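Local coordinates for protein CarG (PDB 4O7J) that probably contributes to intrinsic resistance to carbapenem antibiotics and is a structural homologue of lysozyme inhibitors, with a bound sodium ion, at residues 52-57 with 124-128; 92-96 with 141-147. The contacts are given in a common frame with arbitrary orientation. Residue numbers count along the deposited sequence, not the author numbering.

Contact 1: 52-57 with 124-128; sequences SIMPVT and PLYEW
Met54 lays its methyl over one face of the Trp128 indole: CE sits 3.6 Å from the centroid of the five-membered ring (20° off the normal) and SD 4.4 Å, an oblique Met-aromatic contact. The m, t, p rotamer carries CE to 3.4 Å from Glu127 C, while Met54 CG packs on Tyr126 CB at 4.1 Å. Segment 52-57 is extended; 124-128 kinks at Leu125 (phi/psi -60/-44) before entering the strand at Tyr126. The nearest CA atoms, of Met54 and Glu127, lie 5.8 Å apart. This is sheet-to-sheet packing: 52-57 leaves strand 51-53 of one antiparallel sheet and passes over the start of strand 126-135 of the other, Phe42 meeting Trp128 edge-to-face. Pro55 CG touches Pro124 CB at 3.9 Å. At the other end links are polar: Thr57 OG1 donates to Trp128 O at 2.7 Å, and one water donates to Pro55 O (2.6 Å) and Thr57 OG1 (3.0 Å) and accepts from Trp128 N (2.9 Å). Ser52 OG, 3.4 Å from Tyr126 CD2, bonds to Asp30 of the second subunit.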
ATOM      1  N   SER A  52      -0.642  -4.236 -10.829  1.00 14.24           N
ATOM      2  CA  SER A  52      -1.323  -5.109  -9.916  1.00 15.89           C
ATOM      3  C   SER A  52      -0.604  -5.057  -8.536  1.00 15.67           C
ATOM      4  O   SER A  52       0.595  -5.431  -8.412  1.00 15.06           O
ATOM      5  CB  SER A  52      -1.274  -6.480 -10.525  1.00 17.32           C
ATOM      6  OG  SER A  52      -2.086  -7.446  -9.866  1.00 22.26           O
ATOM      7  N   ILE A  53      -1.280  -4.596  -7.517  1.00 14.89           N
ATOM      8  CA  ILE A  53      -0.669  -4.457  -6.197  1.00 14.14           C
ATOM      9  C   ILE A  53      -0.642  -5.829  -5.516  1.00 13.59           C
ATOM     10  O   ILE A  53      -1.651  -6.521  -5.435  1.00 14.27           O
ATOM     11  CB  ILE A  53      -1.348  -3.323  -5.370  1.00 15.75           C
ATOM     12  CG1 ILE A  53      -0.579  -3.083  -4.042  1.00 14.31           C
ATOM     13  CG2 ILE A  53      -2.810  -3.638  -5.056  1.00 16.72           C
ATOM     14  CD1 ILE A  53      -1.095  -1.920  -3.197  1.00 15.45           C
ATOM     15  N   MET A  54       0.524  -6.262  -5.063  1.00 13.39           N
ATOM     16  CA  MET A  54       0.680  -7.508  -4.413  1.00 14.22           C
ATOM     17  C   MET A  54       0.263  -7.429  -2.918  1.00 14.93           C
ATOM     18  O   MET A  54       0.635  -6.511  -2.224  1.00 13.19           O
ATOM     19  CB  MET A  54       2.136  -8.012  -4.509  1.00 14.22           C
ATOM     20  CG  MET A  54       2.593  -8.265  -5.913  1.00 14.93           C
ATOM     21  SD  MET A  54       4.293  -8.879  -5.929  1.00 16.34           S
ATOM     22  CE  MET A  54       4.035 -10.528  -5.269  1.00 17.10           C
ATOM     23  N   PRO A  55      -0.554  -8.413  -2.445  1.00 14.88           N
ATOM     24  CA  PRO A  55      -0.834  -8.539  -1.017  1.00 16.94           C
ATOM     25  C   PRO A  55       0.369  -8.950  -0.166  1.00 15.14           C
ATOM     26  O   PRO A  55       1.389  -9.505  -0.688  1.00 14.99           O
ATOM     27  CB  PRO A  55      -1.965  -9.616  -0.970  1.00 18.19           C
ATOM     28  CG  PRO A  55      -1.704 -10.477  -2.151  1.00 19.59           C
ATOM     29  CD  PRO A  55      -1.115  -9.543  -3.218  1.00 18.67           C
ATOM     30  N   VAL A  56       0.266  -8.622   1.103  1.00 14.13           N
ATOM     31  CA  VAL A  56       1.190  -9.131   2.107  1.00 14.30           C
ATOM     32  C   VAL A  56       0.660 -10.557   2.394  1.00 17.06           C
ATOM     33  O   VAL A  56      -0.542 -10.748   2.635  1.00 18.91           O
ATOM     34  CB  VAL A  56       1.198  -8.282   3.378  1.00 13.62           C
ATOM     35  CG1 VAL A  56       2.016  -8.953   4.475  1.00 15.32           C
ATOM     36  CG2 VAL A  56       1.783  -6.886   3.053  1.00 15.39           C
ATOM     37  N   THR A  57       1.554 -11.545   2.432  1.00 18.81           N
ATOM     38  CA  THR A  57       1.137 -12.936   2.593  1.00 21.02           C
ATOM     39  C   THR A  57       0.556 -13.175   3.968  1.00 20.92           C
ATOM     40  O   THR A  57       1.080 -12.679   4.950  1.00 22.31           O
ATOM     41  CB  THR A  57       2.343 -13.858   2.378  1.00 20.54           C
ATOM     42  OG1 THR A  57       3.000 -13.385   1.226  1.00 18.77           O
ATOM     43  CG2 THR A  57       1.922 -15.278   2.132  1.00 22.81           C
ATOM     44  N   PRO A 124      -4.936 -14.614  -5.046  1.00 29.11           N
ATOM     45  CA  PRO A 124      -4.189 -13.498  -5.681  1.00 24.32           C
ATOM     46  C   PRO A 124      -3.440 -13.977  -6.914  1.00 21.22           C
ATOM     47  O   PRO A 124      -2.776 -15.016  -6.883  1.00 20.52           O
ATOM     48  CB  PRO A 124      -3.218 -13.060  -4.596  1.00 26.70           C
ATOM     49  CG  PRO A 124      -3.825 -13.569  -3.320  1.00 27.45           C
ATOM     50  CD  PRO A 124      -4.514 -14.847  -3.655  1.00 27.55           C
ATOM     51  N   LEU A 125      -3.590 -13.218  -8.004  1.00 18.62           N
ATOM     52  CA  LEU A 125      -2.922 -13.500  -9.234  1.00 19.22           C
ATOM     53  C   LEU A 125      -1.401 -13.481  -9.028  1.00 19.57           C
ATOM     54  O   LEU A 125      -0.673 -14.393  -9.508  1.00 16.98           O
ATOM     55  CB  LEU A 125      -3.280 -12.451 -10.259  1.00 20.25           C
ATOM     56  CG  LEU A 125      -2.566 -12.551 -11.588  1.00 22.23           C
ATOM     57  CD1 LEU A 125      -2.761 -13.934 -12.179  1.00 24.98           C
ATOM     58  CD2 LEU A 125      -3.081 -11.457 -12.489  1.00 23.78           C
ATOM     59  N   TYR A 126      -0.939 -12.458  -8.292  1.00 19.30           N
ATOM     60  CA  TYR A 126       0.508 -12.298  -7.980  1.00 17.38           C
ATOM     61  C   TYR A 126       0.703 -12.222  -6.490  1.00 16.67           C
ATOM     62  O   TYR A 126       0.088 -11.366  -5.797  1.00 18.21           O
ATOM     63  CB  TYR A 126       1.071 -11.020  -8.587  1.00 16.33           C
ATOM     64  CG  TYR A 126       0.881 -10.900 -10.074  1.00 17.04           C
ATOM     65  CD1 TYR A 126       1.458 -11.797 -10.967  1.00 18.25           C
ATOM     66  CD2 TYR A 126       0.131  -9.889 -10.585  1.00 18.98           C
ATOM     67  CE1 TYR A 126       1.307 -11.655 -12.333  1.00 20.06           C
ATOM     68  CE2 TYR A 126      -0.093  -9.787 -11.930  1.00 19.75           C
ATOM     69  CZ  TYR A 126       0.506 -10.669 -12.803  1.00 22.03           C
ATOM     70  OH  TYR A 126       0.337 -10.512 -14.140  1.00 28.53           O
ATOM     71  N   GLU A 127       1.528 -13.133  -5.951  1.00 16.08           N
ATOM     72  CA  GLU A 127       1.805 -13.154  -4.504  1.00 17.67           C
ATOM     73  C   GLU A 127       3.242 -13.598  -4.178  1.00 15.74           C
ATOM     74  O   GLU A 127       3.919 -14.176  -5.003  1.00 16.70           O
ATOM     75  CB  GLU A 127       0.803 -14.051  -3.740  1.00 23.16           C
ATOM     76  CG  GLU A 127       1.144 -15.495  -3.966  1.00 25.58           C
ATOM     77  CD  GLU A 127       0.065 -16.509  -3.552  1.00 33.57           C
ATOM     78  OE1 GLU A 127      -1.030 -16.119  -3.070  1.00 33.56           O
ATOM     79  OE2 GLU A 127       0.367 -17.714  -3.770  1.00 37.76           O
ATOM     80  N   TRP A 128       3.661 -13.304  -2.954  1.00 13.87           N
ATOM     81  CA  TRP A 128       4.881 -13.820  -2.372  1.00 15.60           C
ATOM     82  C   TRP A 128       4.487 -15.118  -1.633  1.00 18.35           C
ATOM     83  O   TRP A 128       3.656 -15.133  -0.698  1.00 21.50           O
ATOM     84  CB  TRP A 128       5.451 -12.829  -1.417  1.00 14.97           C
ATOM     85  CG  TRP A 128       6.060 -11.662  -2.079  1.00 13.08           C
ATOM     86  CD1 TRP A 128       5.564 -10.433  -2.113  1.00 13.67           C
ATOM     87  CD2 TRP A 128       7.282 -11.646  -2.841  1.00 13.03           C
ATOM     88  NE1 TRP A 128       6.382  -9.620  -2.810  1.00 13.09           N
ATOM     89  CE2 TRP A 128       7.445 -10.324  -3.298  1.00 13.15           C
ATOM     90  CE3 TRP A 128       8.215 -12.616  -3.225  1.00 12.69           C
ATOM     91  CZ2 TRP A 128       8.527  -9.930  -4.028  1.00 14.00           C
ATOM     92  CZ3 TRP A 128       9.301 -12.253  -3.979  1.00 13.78           C
ATOM     93  CH2 TRP A 128       9.460 -10.895  -4.404  1.00 14.40           C
TER
HETATM   94  O   HOH W   1       1.793 -11.985  -1.154  1.00 17.47           O

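Contact 2: 92-96 with 141-147; sequences VTARK and QSADEAY
Three hydrogen bonds, one weak, tie strand 92-96 to a 3-10 segment and the loop leading into it. Val92, Ala94 and Lys96 point CB toward 141-147, whose 3-10 segment starts at Ala143 and runs on past Tyr147; the nearest CA atoms, of Ala94 and Ala143, lie 5.4 Å apart. Tyr147 OH donates to Val92 O at 2.8 Å and weakly accepts from Ala94 N at 3.4 Å. Lys96 NZ (m, t, p, t) donates to Gln141 O at 3.0 Å and also binds the carbonyls of Leu101 and Asp103. Gln141 NE2 is satisfied by Phe102 O. Between the polar ends Ala94 CB meets Ala143 CB, and at one end Val92 CG1 meets Tyr147 CE1, each at 3.9 Å. Glu145, Ala146 and Tyr147 N bond to carbonyls three residues back; Ser142 N donates to Glu145 OE1 (2.9 Å) and Ser142 OG to Asp144 OD1 (2.4 Å, very short). So the 3-10 segment beyond the last strand of a four-stranded antiparallel sheet packs on inner strand 88-96 via an Ala-Ala contact and Tyr147.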
ATOM      1  N   VAL A  92      12.599 -11.712   2.014  1.00 10.83           N
ATOM      2  CA  VAL A  92      12.996 -12.389   3.226  1.00 11.33           C
ATOM      3  C   VAL A  92      12.594 -11.593   4.443  1.00 11.96           C
ATOM      4  O   VAL A  92      13.028 -10.445   4.637  1.00 11.32           O
ATOM      5  CB  VAL A  92      14.480 -12.672   3.255  1.00 11.11           C
ATOM      6  CG1 VAL A  92      14.799 -13.544   4.494  1.00 12.37           C
ATOM      7  CG2 VAL A  92      14.878 -13.407   1.971  1.00 12.91           C
ATOM      8  N   THR A  93      11.703 -12.190   5.231  1.00 10.93           N
ATOM      9  CA  THR A  93      11.213 -11.575   6.457  1.00 12.42           C
ATOM     10  C   THR A  93      12.056 -12.112   7.595  1.00 13.36           C
ATOM     11  O   THR A  93      12.118 -13.336   7.792  1.00 12.02           O
ATOM     12  CB  THR A  93       9.702 -11.811   6.708  1.00 15.70           C
ATOM     13  OG1 THR A  93       8.953 -11.227   5.638  1.00 17.52           O
ATOM     14  CG2 THR A  93       9.233 -11.165   8.023  1.00 19.08           C
ATOM     15  N   ALA A  94      12.700 -11.213   8.347  1.00 11.86           N
ATOM     16  CA  ALA A  94      13.373 -11.612   9.594  1.00 10.83           C
ATOM     17  C   ALA A  94      12.463 -11.262  10.761  1.00 11.78           C
ATOM     18  O   ALA A  94      12.001 -10.075  10.897  1.00 14.51           O
ATOM     19  CB  ALA A  94      14.646 -10.872   9.715  1.00 10.97           C
ATOM     20  N   ARG A  95      12.220 -12.199  11.678  1.00 11.94           N
ATOM     21  CA  ARG A  95      11.352 -11.916  12.799  1.00 12.38           C
ATOM     22  C   ARG A  95      11.976 -12.513  14.071  1.00 12.16           C
ATOM     23  O   ARG A  95      12.362 -13.666  14.053  1.00 12.00           O
ATOM     24  CB  ARG A  95       9.951 -12.551  12.562  1.00 15.48           C
ATOM     25  CG  ARG A  95       8.946 -12.261  13.680  1.00 19.73           C
ATOM     26  CD  ARG A  95       7.503 -12.623  13.360  1.00 24.79           C
ATOM     27  NE  ARG A  95       7.387 -14.072  13.294  1.00 30.03           N
ATOM     28  CZ  ARG A  95       7.259 -14.899  14.348  1.00 35.76           C
ATOM     29  NH1 ARG A  95       7.163 -14.460  15.599  1.00 34.71           N
ATOM     30  NH2 ARG A  95       7.215 -16.201  14.129  1.00 42.25           N
ATOM     31  N   LYS A  96      12.006 -11.736  15.151  1.00 11.72           N
ATOM     32  CA  LYS A  96      12.294 -12.248  16.529  1.00 13.09           C
ATOM     33  C   LYS A  96      11.168 -13.110  16.980  1.00 15.24           C
ATOM     34  O   LYS A  96       9.986 -12.684  16.977  1.00 14.89           O
ATOM     35  CB  LYS A  96      12.564 -11.110  17.479  1.00 12.70           C
ATOM     36  CG  LYS A  96      13.764 -10.268  17.066  1.00 13.78           C
ATOM     37  CD  LYS A  96      14.241  -9.300  18.109  1.00 14.55           C
ATOM     38  CE  LYS A  96      14.823 -10.028  19.308  1.00 13.79           C
ATOM     39  NZ  LYS A  96      15.224  -9.097  20.321  1.00 12.99           N
ATOM     40  N   GLN A 141      19.951  -9.127  18.837  1.00 12.89           N
ATOM     41  CA  GLN A 141      19.151  -8.081  19.408  1.00 13.73           C
ATOM     42  C   GLN A 141      18.099  -7.541  18.376  1.00 13.97           C
ATOM     43  O   GLN A 141      16.983  -7.279  18.779  1.00 12.11           O
ATOM     44  CB  GLN A 141      20.013  -6.930  19.859  1.00 14.05           C
ATOM     45  CG  GLN A 141      19.262  -5.763  20.489  1.00 15.36           C
ATOM     46  CD  GLN A 141      18.560  -6.151  21.746  1.00 15.05           C
ATOM     47  OE1 GLN A 141      19.234  -6.539  22.691  1.00 16.87           O
ATOM     48  NE2 GLN A 141      17.184  -6.047  21.797  1.00 15.32           N
ATOM     49  N   SER A 142      18.510  -7.345  17.135  1.00 13.83           N
ATOM     50  CA  SER A 142      17.649  -6.742  16.124  1.00 13.09           C
ATOM     51  C   SER A 142      17.501  -7.711  14.983  1.00 12.85           C
ATOM     52  O   SER A 142      18.465  -8.425  14.596  1.00 12.68           O
ATOM     53  CB  SER A 142      18.274  -5.394  15.650  1.00 14.84           C
ATOM     54  OG  SER A 142      17.358  -4.684  14.826  1.00 14.92           O
ATOM     55  N   ALA A 143      16.271  -7.872  14.488  1.00 13.90           N
ATOM     56  CA  ALA A 143      15.974  -8.918  13.489  1.00 13.76           C
ATOM     57  C   ALA A 143      16.781  -8.769  12.213  1.00 14.78           C
ATOM     58  O   ALA A 143      17.213  -9.768  11.645  1.00 16.59           O
ATOM     59  CB  ALA A 143      14.468  -8.937  13.151  1.00 13.40           C
ATOM     60  N   ASP A 144      17.067  -7.530  11.818  1.00 17.97           N
ATOM     61  CA  ASP A 144      17.822  -7.252  10.604  1.00 19.45           C
ATOM     62  C   ASP A 144      19.289  -7.766  10.701  1.00 19.06           C
ATOM     63  O   ASP A 144      19.916  -8.000   9.660  1.00 15.60           O
ATOM     64  CB  ASP A 144      17.848  -5.761  10.296  1.00 24.68           C
ATOM     65  CG  ASP A 144      18.322  -4.964  11.464  1.00 29.34           C
ATOM     66  OD1 ASP A 144      17.640  -5.051  12.503  1.00 31.09           O
ATOM     67  OD2 ASP A 144      19.372  -4.319  11.372  1.00 38.68           O
ATOM     68  N   GLU A 145      19.771  -7.984  11.913  1.00 16.13           N
ATOM     69  CA  GLU A 145      21.106  -8.541  12.033  1.00 18.00           C
ATOM     70  C   GLU A 145      21.237  -9.961  11.425  1.00 18.14           C
ATOM     71  O   GLU A 145      22.298 -10.329  11.012  1.00 18.08           O
ATOM     72  CB  GLU A 145      21.585  -8.497  13.457  1.00 17.80           C
ATOM     73  CG  GLU A 145      21.854  -7.136  14.069  1.00 20.97           C
ATOM     74  CD  GLU A 145      22.209  -7.363  15.531  1.00 26.90           C
ATOM     75  OE1 GLU A 145      21.326  -7.263  16.359  1.00 21.73           O
ATOM     76  OE2 GLU A 145      23.346  -7.831  15.784  1.00 38.32           O
ATOM     77  N   ALA A 146      20.155 -10.727  11.417  1.00 16.82           N
ATOM     78  CA  ALA A 146      20.154 -12.082  10.921  1.00 15.78           C
ATOM     79  C   ALA A 146      20.340 -12.139   9.397  1.00 14.09           C
ATOM     80  O   ALA A 146      20.622 -13.169   8.851  1.00 16.64           O
ATOM     81  CB  ALA A 146      18.885 -12.813  11.314  1.00 17.56           C
ATOM     82  N   TYR A 147      20.186 -11.020   8.703  1.00 14.73           N
ATOM     83  CA  TYR A 147      20.333 -11.035   7.206  1.00 14.99           C
ATOM     84  C   TYR A 147      21.808 -11.316   6.855  1.00 18.38           C
ATOM     85  O   TYR A 147      22.121 -11.711   5.739  1.00 19.20           O
ATOM     86  CB  TYR A 147      19.922  -9.706   6.555  1.00 15.69           C
ATOM     87  CG  TYR A 147      18.441  -9.481   6.545  1.00 14.13           C
ATOM     88  CD1 TYR A 147      17.597 -10.400   5.969  1.00 14.04           C
ATOM     89  CD2 TYR A 147      17.883  -8.369   7.082  1.00 15.30           C
ATOM     90  CE1 TYR A 147      16.252 -10.271   6.015  1.00 14.19           C
ATOM     91  CE2 TYR A 147      16.536  -8.208   7.094  1.00 15.38           C
ATOM     92  CZ  TYR A 147      15.710  -9.168   6.544  1.00 15.01           C
ATOM     93  OH  TYR A 147      14.360  -8.936   6.518  1.00 13.31           O
TER

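Overall arrangement
Contacts 1 and 2 illustrate how one sheet can be packed at two separate places. Both reach the four-stranded antiparallel sheet, contact 1 through its outermost strand 126-135 and contact 2 through the inner strand 88-96, with strand 107-116 lying between. Their centres are about 23 Å apart, on opposite sides of the chain's centre, and their nearest atoms are about 7 Å apart, so they do not touch. Along the chain the segments alternate, 52-57, 92-96, 124-128, 141-147, which interlaces the two contacts. Contact 1 joins this sheet to the other sheet and lies beside the second subunit; contact 2 folds the segment beyond strand 126-135 back onto strand 88-96 of the same sheet, within a single chain.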